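Local coordinates for protein periplasmic beta-glucosidase (Pseudomonas aeruginosa, PDB 6R5T) that probably hydrolyses terminal, non-reducing beta-D-glucosyl residues, releasing beta-D-glucose in the periplasm, as a glycoside hydrolase of family 3, at residues 105-117 with 344-358. The protein carries 1 engineered substitution. Residues are numbered along the deposited sequence; the frame is centred on the assembly and turned at random.
Sequences RSARISALEASAD and TNAESRLHRQAAREV
His351 lies against Glu113 at the middle of the contact: its ND1 donates to Glu113 OE2 over 2.7 Å, nearly straight at 169°. The oxygen lies close to the plane of the imidazole and is met on its anti side. Thr86, hydrogen-bonded both to Glu113 OE2 and to the backbone N of His351, ties the pair together, so the buried carboxylate oxygen has two partners. CG2 of Ile109 packs 3.8 Å from CB of His351, its CD1 lies by CD2 of the ring, and CD2 of Leu112 comes within 3.7 Å of CE1 of His351, the two side chains crossing at about a right angle. This is the tightly packed part.

Two arginines close the ends. With its chain bent at chi3, Arg349 brings its guanidinium end-on to Asp117; NH1 (2.8 Å) and NH2 (3.0 Å) both hold OD1, NH1 on the syn lone pair. NH1 also donates to O of Thr344, in the carbonyl plane, and a water joins Asp117 OD1 to Thr344 OG1. Arg85 and His84 hold Asp117 OD2, which probably helps to balance the charge of this buried carboxylate. Toward solvent the packing is looser: Arg105, extended from CG to NE, spans Ala354, whose CA lies over one guanidinium face. Its NH1 (2.9 Å) and NH2 both reach OE1 of Glu357, which lies in the guanidinium plane although the carboxylate is turned 60° from it.

The two helix segments run nearly antiparallel, 154° between directions and 10.4 Å between axes, with His351 as N-cap residue of helix 352-362. Helix 100-116, of the TIM-barrel-type N-terminal domain, packs against the chain that continues through helix 352-362 to strand 364-368, an outermost strand of the mixed sheet of six; helix 146-161 packs on its Ala107 and Ala111, while helix 91-95 touches both Ser106 and Val358.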
ATOM      1  N   ARG A 105      11.522 -12.818 -29.982  1.00 16.88           N
ATOM      2  CA  ARG A 105      10.860 -13.697 -30.964  1.00 17.76           C
ATOM      3  C   ARG A 105       9.349 -13.533 -30.869  1.00 17.04           C
ATOM      4  O   ARG A 105       8.659 -13.496 -31.885  1.00 17.57           O
ATOM      5  CB  ARG A 105      11.319 -15.123 -30.727  1.00 17.34           C
ATOM      6  CG  ARG A 105      10.759 -16.101 -31.734  1.00 17.69           C
ATOM      7  CD  ARG A 105      11.378 -17.450 -31.479  1.00 20.16           C
ATOM      8  NE  ARG A 105      10.978 -18.431 -32.464  1.00 23.56           N
ATOM      9  CZ  ARG A 105      11.106 -19.738 -32.312  1.00 23.25           C
ATOM     10  NH1 ARG A 105      11.628 -20.219 -31.190  1.00 23.77           N
ATOM     11  NH2 ARG A 105      10.722 -20.533 -33.293  1.00 25.49           N
ATOM     12  N   SER A 106       8.819 -13.454 -29.658  1.00 16.78           N
ATOM     13  CA  SER A 106       7.356 -13.341 -29.465  1.00 16.34           C
ATOM     14  C   SER A 106       6.895 -12.029 -30.108  1.00 15.46           C
ATOM     15  O   SER A 106       5.856 -12.031 -30.785  1.00 16.46           O
ATOM     16  CB  SER A 106       6.930 -13.440 -27.973  1.00 16.94           C
ATOM     17  OG  SER A 106       7.295 -12.280 -27.263  1.00 20.35           O
ATOM     18  N   ALA A 107       7.647 -10.942 -29.909  1.00 15.25           N
ATOM     19  CA  ALA A 107       7.260  -9.613 -30.423  1.00 15.56           C
ATOM     20  C   ALA A 107       7.378  -9.601 -31.955  1.00 15.91           C
ATOM     21  O   ALA A 107       6.524  -9.031 -32.640  1.00 15.41           O
ATOM     22  CB  ALA A 107       8.146  -8.549 -29.824  1.00 15.88           C
ATOM     23  N   ARG A 108       8.440 -10.180 -32.459  1.00 16.86           N
ATOM     24  CA  ARG A 108       8.689 -10.210 -33.937  1.00 17.38           C
ATOM     25  C   ARG A 108       7.544 -10.943 -34.620  1.00 16.89           C
ATOM     26  O   ARG A 108       6.985 -10.431 -35.623  1.00 16.42           O
ATOM     27  CB  ARG A 108      10.021 -10.872 -34.272  1.00 18.12           C
ATOM     28  CG  ARG A 108      10.302 -10.930 -35.775  1.00 19.38           C
ATOM     29  CD  ARG A 108      11.040  -9.694 -36.287  1.00 20.94           C
ATOM     30  NE  ARG A 108      10.338  -8.412 -36.224  1.00 20.96           N
ATOM     31  CZ  ARG A 108       9.375  -7.977 -37.056  1.00 25.08           C
ATOM     32  NH1 ARG A 108       8.941  -8.715 -38.081  1.00 24.96           N
ATOM     33  NH2 ARG A 108       8.868  -6.768 -36.870  1.00 20.71           N
ATOM     34  N   ILE A 109       7.203 -12.124 -34.144  1.00 15.66           N
ATOM     35  CA  ILE A 109       6.111 -12.911 -34.741  1.00 16.93           C
ATOM     36  C   ILE A 109       4.807 -12.149 -34.578  1.00 17.04           C
ATOM     37  O   ILE A 109       3.949 -12.157 -35.497  1.00 16.48           O
ATOM     38  CB  ILE A 109       6.044 -14.308 -34.110  1.00 16.99           C
ATOM     39  CG1 ILE A 109       7.298 -15.110 -34.456  1.00 19.95           C
ATOM     40  CG2 ILE A 109       4.764 -15.012 -34.460  1.00 17.56           C
ATOM     41  CD1 ILE A 109       7.405 -15.511 -35.886  1.00 24.96           C
ATOM     42  N   SER A 110       4.578 -11.530 -33.422  1.00 16.09           N
ATOM     43  CA  SER A 110       3.338 -10.743 -33.223  1.00 16.20           C
ATOM     44  C   SER A 110       3.249  -9.652 -34.313  1.00 14.91           C
ATOM     45  O   SER A 110       2.210  -9.414 -34.869  1.00 16.63           O
ATOM     46  CB  SER A 110       3.342 -10.066 -31.855  1.00 18.58           C
ATOM     47  OG  SER A 110       3.290 -11.021 -30.797  1.00 22.29           O
ATOM     48  N   ALA A 111       4.347  -8.963 -34.535  1.00 15.68           N
ATOM     49  CA  ALA A 111       4.397  -7.842 -35.507  1.00 15.94           C
ATOM     50  C   ALA A 111       4.194  -8.394 -36.920  1.00 16.99           C
ATOM     51  O   ALA A 111       3.434  -7.794 -37.694  1.00 17.35           O
ATOM     52  CB  ALA A 111       5.707  -7.135 -35.405  1.00 15.72           C
ATOM     53  N   LEU A 112       4.848  -9.489 -37.223  1.00 16.86           N
ATOM     54  CA  LEU A 112       4.714 -10.183 -38.548  1.00 17.69           C
ATOM     55  C   LEU A 112       3.242 -10.496 -38.768  1.00 17.92           C
ATOM     56  O   LEU A 112       2.658 -10.161 -39.830  1.00 18.46           O
ATOM     57  CB  LEU A 112       5.549 -11.473 -38.514  1.00 20.98           C
ATOM     58  CG  LEU A 112       5.589 -12.290 -39.802  1.00 27.58           C
ATOM     59  CD1 LEU A 112       6.802 -13.235 -39.789  1.00 34.78           C
ATOM     60  CD2 LEU A 112       4.306 -13.080 -39.968  1.00 32.98           C
ATOM     61  N   GLU A 113       2.577 -11.128 -37.793  1.00 15.81           N
ATOM     62  CA  GLU A 113       1.170 -11.523 -37.954  1.00 15.75           C
ATOM     63  C   GLU A 113       0.220 -10.313 -37.993  1.00 16.31           C
ATOM     64  O   GLU A 113      -0.752 -10.318 -38.743  1.00 16.64           O
ATOM     65  CB  GLU A 113       0.720 -12.482 -36.860  1.00 16.31           C
ATOM     66  CG  GLU A 113       1.386 -13.848 -36.924  1.00 15.81           C
ATOM     67  CD  GLU A 113       0.794 -14.800 -35.936  1.00 17.70           C
ATOM     68  OE1 GLU A 113       0.011 -14.331 -35.011  1.00 16.22           O
ATOM     69  OE2 GLU A 113       1.069 -16.016 -36.060  1.00 18.58           O
ATOM     70  N   ALA A 114       0.475  -9.267 -37.200  1.00 15.88           N
ATOM     71  CA  ALA A 114      -0.439  -8.118 -37.145  1.00 15.73           C
ATOM     72  C   ALA A 114      -0.327  -7.309 -38.459  1.00 15.81           C
ATOM     73  O   ALA A 114      -1.372  -6.973 -39.039  1.00 16.81           O
ATOM     74  CB  ALA A 114      -0.126  -7.290 -35.911  1.00 15.92           C
ATOM     75  N   SER A 115       0.902  -7.079 -38.899  1.00 15.13           N
ATOM     76  CA  SER A 115       1.178  -6.337 -40.168  1.00 17.41           C
ATOM     77  C   SER A 115       0.667  -7.195 -41.339  1.00 18.46           C
ATOM     78  O   SER A 115       0.120  -6.610 -42.317  1.00 19.07           O
ATOM     79  CB  SER A 115       2.636  -5.973 -40.274  1.00 18.53           C
ATOM     80  OG  SER A 115       3.481  -7.143 -40.338  1.00 18.95           O
ATOM     81  N   ALA A 116       0.705  -8.523 -41.220  1.00 17.90           N
ATOM     82  CA  ALA A 116       0.171  -9.428 -42.279  1.00 18.36           C
ATOM     83  C   ALA A 116      -1.327  -9.232 -42.428  1.00 19.42           C
ATOM     84  O   ALA A 116      -1.870  -9.496 -43.530  1.00 19.73           O
ATOM     85  CB  ALA A 116       0.479 -10.891 -41.983  1.00 18.05           C
ATOM     86  N   ASP A 117      -2.012  -8.761 -41.385  1.00 16.98           N
ATOM     87  CA  ASP A 117      -3.457  -8.478 -41.412  1.00 17.71           C
ATOM     88  C   ASP A 117      -3.725  -6.993 -41.694  1.00 18.16           C
ATOM     89  O   ASP A 117      -4.911  -6.650 -41.727  1.00 18.59           O
ATOM     90  CB  ASP A 117      -4.139  -8.917 -40.117  1.00 18.20           C
ATOM     91  CG  ASP A 117      -4.206 -10.435 -39.961  1.00 20.17           C
ATOM     92  OD1 ASP A 117      -4.108 -11.167 -41.011  1.00 21.36           O
ATOM     93  OD2 ASP A 117      -4.420 -10.905 -38.823  1.00 18.03           O
ATOM     94  N   THR A 344      -8.395 -15.450 -42.910  1.00 24.01           N
ATOM     95  CA  THR A 344      -7.537 -14.729 -41.935  1.00 23.13           C
ATOM     96  C   THR A 344      -7.055 -15.730 -40.869  1.00 20.09           C
ATOM     97  O   THR A 344      -5.892 -15.636 -40.451  1.00 22.31           O
ATOM     98  CB  THR A 344      -8.261 -13.524 -41.348  1.00 24.93           C
ATOM     99  OG1 THR A 344      -8.318 -12.535 -42.385  1.00 24.29           O
ATOM    100  CG2 THR A 344      -7.507 -12.942 -40.167  1.00 24.44           C
ATOM    101  N   ASN A 345      -7.877 -16.693 -40.523  1.00 23.01           N
ATOM    102  CA  ASN A 345      -7.582 -17.608 -39.391  1.00 22.93           C
ATOM    103  C   ASN A 345      -7.058 -18.950 -39.891  1.00 24.46           C
ATOM    104  O   ASN A 345      -7.044 -19.924 -39.104  1.00 21.52           O
ATOM    105  CB  ASN A 345      -8.818 -17.766 -38.530  1.00 24.76           C
ATOM    106  CG  ASN A 345      -9.196 -16.478 -37.851  1.00 27.24           C
ATOM    107  OD1 ASN A 345     -10.324 -15.996 -38.025  1.00 34.52           O
ATOM    108  ND2 ASN A 345      -8.254 -15.901 -37.114  1.00 21.90           N
ATOM    109  N   ALA A 346      -6.586 -19.027 -41.135  1.00 22.31           N
ATOM    110  CA  ALA A 346      -6.008 -20.293 -41.631  1.00 26.08           C
ATOM    111  C   ALA A 346      -4.882 -20.785 -40.715  1.00 25.07           C
ATOM    112  O   ALA A 346      -3.992 -20.001 -40.313  1.00 23.01           O
ATOM    113  CB  ALA A 346      -5.485 -20.150 -43.041  1.00 26.42           C
ATOM    114  N   GLU A 347      -4.808 -22.097 -40.544  1.00 25.72           N
ATOM    115  CA  GLU A 347      -3.694 -22.754 -39.817  1.00 25.58           C
ATOM    116  C   GLU A 347      -2.351 -22.375 -40.385  1.00 25.70           C
ATOM    117  O   GLU A 347      -1.401 -22.225 -39.616  1.00 24.36           O
ATOM    118  CB  GLU A 347      -3.751 -24.272 -39.951  1.00 31.01           C
ATOM    119  CG  GLU A 347      -4.474 -24.906 -38.847  1.00 28.82           C
ATOM    120  CD  GLU A 347      -3.871 -24.733 -37.443  1.00 23.93           C
ATOM    121  OE1 GLU A 347      -2.641 -24.997 -37.185  1.00 28.88           O
ATOM    122  OE2 GLU A 347      -4.687 -24.481 -36.652  1.00 26.19           O
ATOM    123  N   SER A 348      -2.234 -22.265 -41.718  1.00 22.69           N
ATOM    124  CA  SER A 348      -0.919 -22.024 -42.332  1.00 25.19           C
ATOM    125  C   SER A 348      -0.443 -20.620 -42.020  1.00 22.12           C
ATOM    126  O   SER A 348       0.753 -20.376 -42.282  1.00 25.99           O
ATOM    127  CB  SER A 348      -0.955 -22.205 -43.839  1.00 26.07           C
ATOM    128  OG  SER A 348      -1.918 -21.328 -44.376  1.00 29.98           O
ATOM    129  N   ARG A 349      -1.282 -19.746 -41.462  1.00 22.62           N
ATOM    130  CA  ARG A 349      -0.843 -18.361 -41.144  1.00 20.43           C
ATOM    131  C   ARG A 349      -0.417 -18.284 -39.663  1.00 21.30           C
ATOM    132  O   ARG A 349       0.040 -17.202 -39.217  1.00 19.13           O
ATOM    133  CB  ARG A 349      -1.998 -17.384 -41.411  1.00 21.24           C
ATOM    134  CG  ARG A 349      -2.440 -17.380 -42.871  1.00 21.04           C
ATOM    135  CD  ARG A 349      -3.432 -16.295 -43.148  1.00 21.57           C
ATOM    136  NE  ARG A 349      -2.778 -15.005 -43.269  1.00 21.48           N
ATOM    137  CZ  ARG A 349      -3.089 -13.878 -42.602  1.00 20.26           C
ATOM    138  NH1 ARG A 349      -4.013 -13.850 -41.669  1.00 19.96           N
ATOM    139  NH2 ARG A 349      -2.446 -12.757 -42.877  1.00 21.32           N
ATOM    140  N   LEU A 350      -0.580 -19.373 -38.907  1.00 19.11           N
ATOM    141  CA  LEU A 350      -0.094 -19.402 -37.495  1.00 19.38           C
ATOM    142  C   LEU A 350       1.390 -19.725 -37.424  1.00 19.94           C
ATOM    143  O   LEU A 350       2.068 -20.080 -38.453  1.00 18.81           O
ATOM    144  CB  LEU A 350      -0.899 -20.401 -36.694  1.00 18.65           C
ATOM    145  CG  LEU A 350      -2.384 -20.120 -36.532  1.00 19.10           C
ATOM    146  CD1 LEU A 350      -3.031 -21.259 -35.796  1.00 20.94           C
ATOM    147  CD2 LEU A 350      -2.660 -18.818 -35.783  1.00 19.86           C
ATOM    148  N   HIS A 351       1.941 -19.542 -36.232  1.00 15.94           N
ATOM    149  CA  HIS A 351       3.356 -19.778 -35.924  1.00 17.86           C
ATOM    150  C   HIS A 351       3.415 -20.668 -34.690  1.00 18.50           C
ATOM    151  O   HIS A 351       3.971 -20.222 -33.647  1.00 17.79           O
ATOM    152  CB  HIS A 351       4.137 -18.476 -35.787  1.00 19.09           C
ATOM    153  CG  HIS A 351       4.212 -17.703 -37.055  1.00 20.78           C
ATOM    154  ND1 HIS A 351       3.189 -16.880 -37.480  1.00 19.55           N
ATOM    155  CD2 HIS A 351       5.149 -17.712 -38.031  1.00 24.11           C
ATOM    156  CE1 HIS A 351       3.491 -16.406 -38.688  1.00 21.14           C
ATOM    157  NE2 HIS A 351       4.689 -16.915 -39.055  1.00 22.08           N
ATOM    158  N   ARG A 352       2.892 -21.892 -34.812  1.00 18.53           N
ATOM    159  CA  ARG A 352       2.773 -22.768 -33.619  1.00 18.42           C
ATOM    160  C   ARG A 352       4.145 -23.183 -33.116  1.00 20.59           C
ATOM    161  O   ARG A 352       4.276 -23.320 -31.903  1.00 19.74           O
ATOM    162  CB  ARG A 352       1.895 -23.984 -33.871  1.00 18.18           C
ATOM    163  CG  ARG A 352       0.435 -23.654 -34.112  1.00 18.41           C
ATOM    164  CD  ARG A 352      -0.349 -24.906 -34.301  1.00 17.34           C
ATOM    165  NE  ARG A 352      -1.757 -24.688 -34.538  1.00 16.57           N
ATOM    166  CZ  ARG A 352      -2.667 -24.472 -33.607  1.00 17.94           C
ATOM    167  NH1 ARG A 352      -2.301 -24.432 -32.342  1.00 18.22           N
ATOM    168  NH2 ARG A 352      -3.935 -24.276 -33.903  1.00 18.19           N
ATOM    169  N   GLN A 353       5.128 -23.443 -33.981  1.00 17.77           N
ATOM    170  CA  GLN A 353       6.436 -23.869 -33.465  1.00 22.16           C
ATOM    171  C   GLN A 353       7.003 -22.746 -32.581  1.00 20.53           C
ATOM    172  O   GLN A 353       7.517 -23.058 -31.505  1.00 20.49           O
ATOM    173  CB  GLN A 353       7.436 -24.188 -34.574  1.00 25.58           C
ATOM    174  CG  GLN A 353       8.771 -24.615 -33.982  1.00 30.06           C
ATOM    175  CD  GLN A 353       9.891 -24.873 -34.964  1.00 37.32           C
ATOM    176  OE1 GLN A 353      10.969 -25.351 -34.586  1.00 44.48           O
ATOM    177  NE2 GLN A 353       9.662 -24.523 -36.219  1.00 40.64           N
ATOM    178  N   ALA A 354       6.914 -21.488 -32.987  1.00 19.38           N
ATOM    179  CA  ALA A 354       7.460 -20.378 -32.169  1.00 20.17           C
ATOM    180  C   ALA A 354       6.674 -20.314 -30.855  1.00 18.48           C
ATOM    181  O   ALA A 354       7.315 -20.158 -29.785  1.00 18.47           O
ATOM    182  CB  ALA A 354       7.404 -19.047 -32.880  1.00 20.26           C
ATOM    183  N   ALA A 355       5.355 -20.460 -30.898  1.00 16.28           N
ATOM    184  CA  ALA A 355       4.549 -20.326 -29.651  1.00 16.73           C
ATOM    185  C   ALA A 355       4.932 -21.440 -28.687  1.00 16.93           C
ATOM    186  O   ALA A 355       5.009 -21.190 -27.475  1.00 16.77           O
ATOM    187  CB  ALA A 355       3.074 -20.370 -29.936  1.00 16.48           C
ATOM    188  N   ARG A 356       5.119 -22.659 -29.190  1.00 16.18           N
ATOM    189  CA  ARG A 356       5.423 -23.817 -28.311  1.00 17.42           C
ATOM    190  C   ARG A 356       6.819 -23.619 -27.721  1.00 16.82           C
ATOM    191  O   ARG A 356       7.003 -23.837 -26.499  1.00 15.76           O
ATOM    192  CB  ARG A 356       5.284 -25.117 -29.124  1.00 16.56           C
ATOM    193  CG  ARG A 356       5.447 -26.373 -28.275  1.00 17.25           C
ATOM    194  CD  ARG A 356       5.090 -27.575 -29.114  1.00 19.28           C
ATOM    195  NE  ARG A 356       5.237 -28.819 -28.402  1.00 18.30           N
ATOM    196  CZ  ARG A 356       4.715 -29.962 -28.819  1.00 19.52           C
ATOM    197  NH1 ARG A 356       3.990 -29.974 -29.919  1.00 21.37           N
ATOM    198  NH2 ARG A 356       4.901 -31.074 -28.130  1.00 18.86           N
ATOM    199  N   GLU A 357       7.804 -23.231 -28.538  1.00 15.64           N
ATOM    200  CA  GLU A 357       9.202 -23.041 -28.040  1.00 16.02           C
ATOM    201  C   GLU A 357       9.241 -21.908 -27.011  1.00 17.52           C
ATOM    202  O   GLU A 357       9.926 -22.036 -25.997  1.00 16.75           O
ATOM    203  CB  GLU A 357      10.155 -22.811 -29.199  1.00 19.62           C
ATOM    204  CG  GLU A 357      10.293 -24.113 -29.987  1.00 22.74           C
ATOM    205  CD  GLU A 357      11.191 -24.113 -31.206  1.00 27.04           C
ATOM    206  OE1 GLU A 357      11.590 -23.044 -31.656  1.00 29.13           O
ATOM    207  OE2 GLU A 357      11.451 -25.234 -31.724  1.00 27.11           O
ATOM    208  N   VAL A 358       8.560 -20.812 -27.283  1.00 15.15           N
ATOM    209  CA  VAL A 358       8.576 -19.662 -26.350  1.00 15.90           C
ATOM    210  C   VAL A 358       7.867 -20.077 -25.062  1.00 15.39           C
ATOM    211  O   VAL A 358       8.367 -19.776 -23.959  1.00 16.09           O
ATOM    212  CB  VAL A 358       7.939 -18.422 -27.000  1.00 14.53           C
ATOM    213  CG1 VAL A 358       7.584 -17.378 -25.958  1.00 13.68           C
ATOM    214  CG2 VAL A 358       8.858 -17.828 -28.079  1.00 15.76           C
TER
HETATM  215  O   HOH W   1      -6.406 -10.430 -42.639  1.00 22.78           O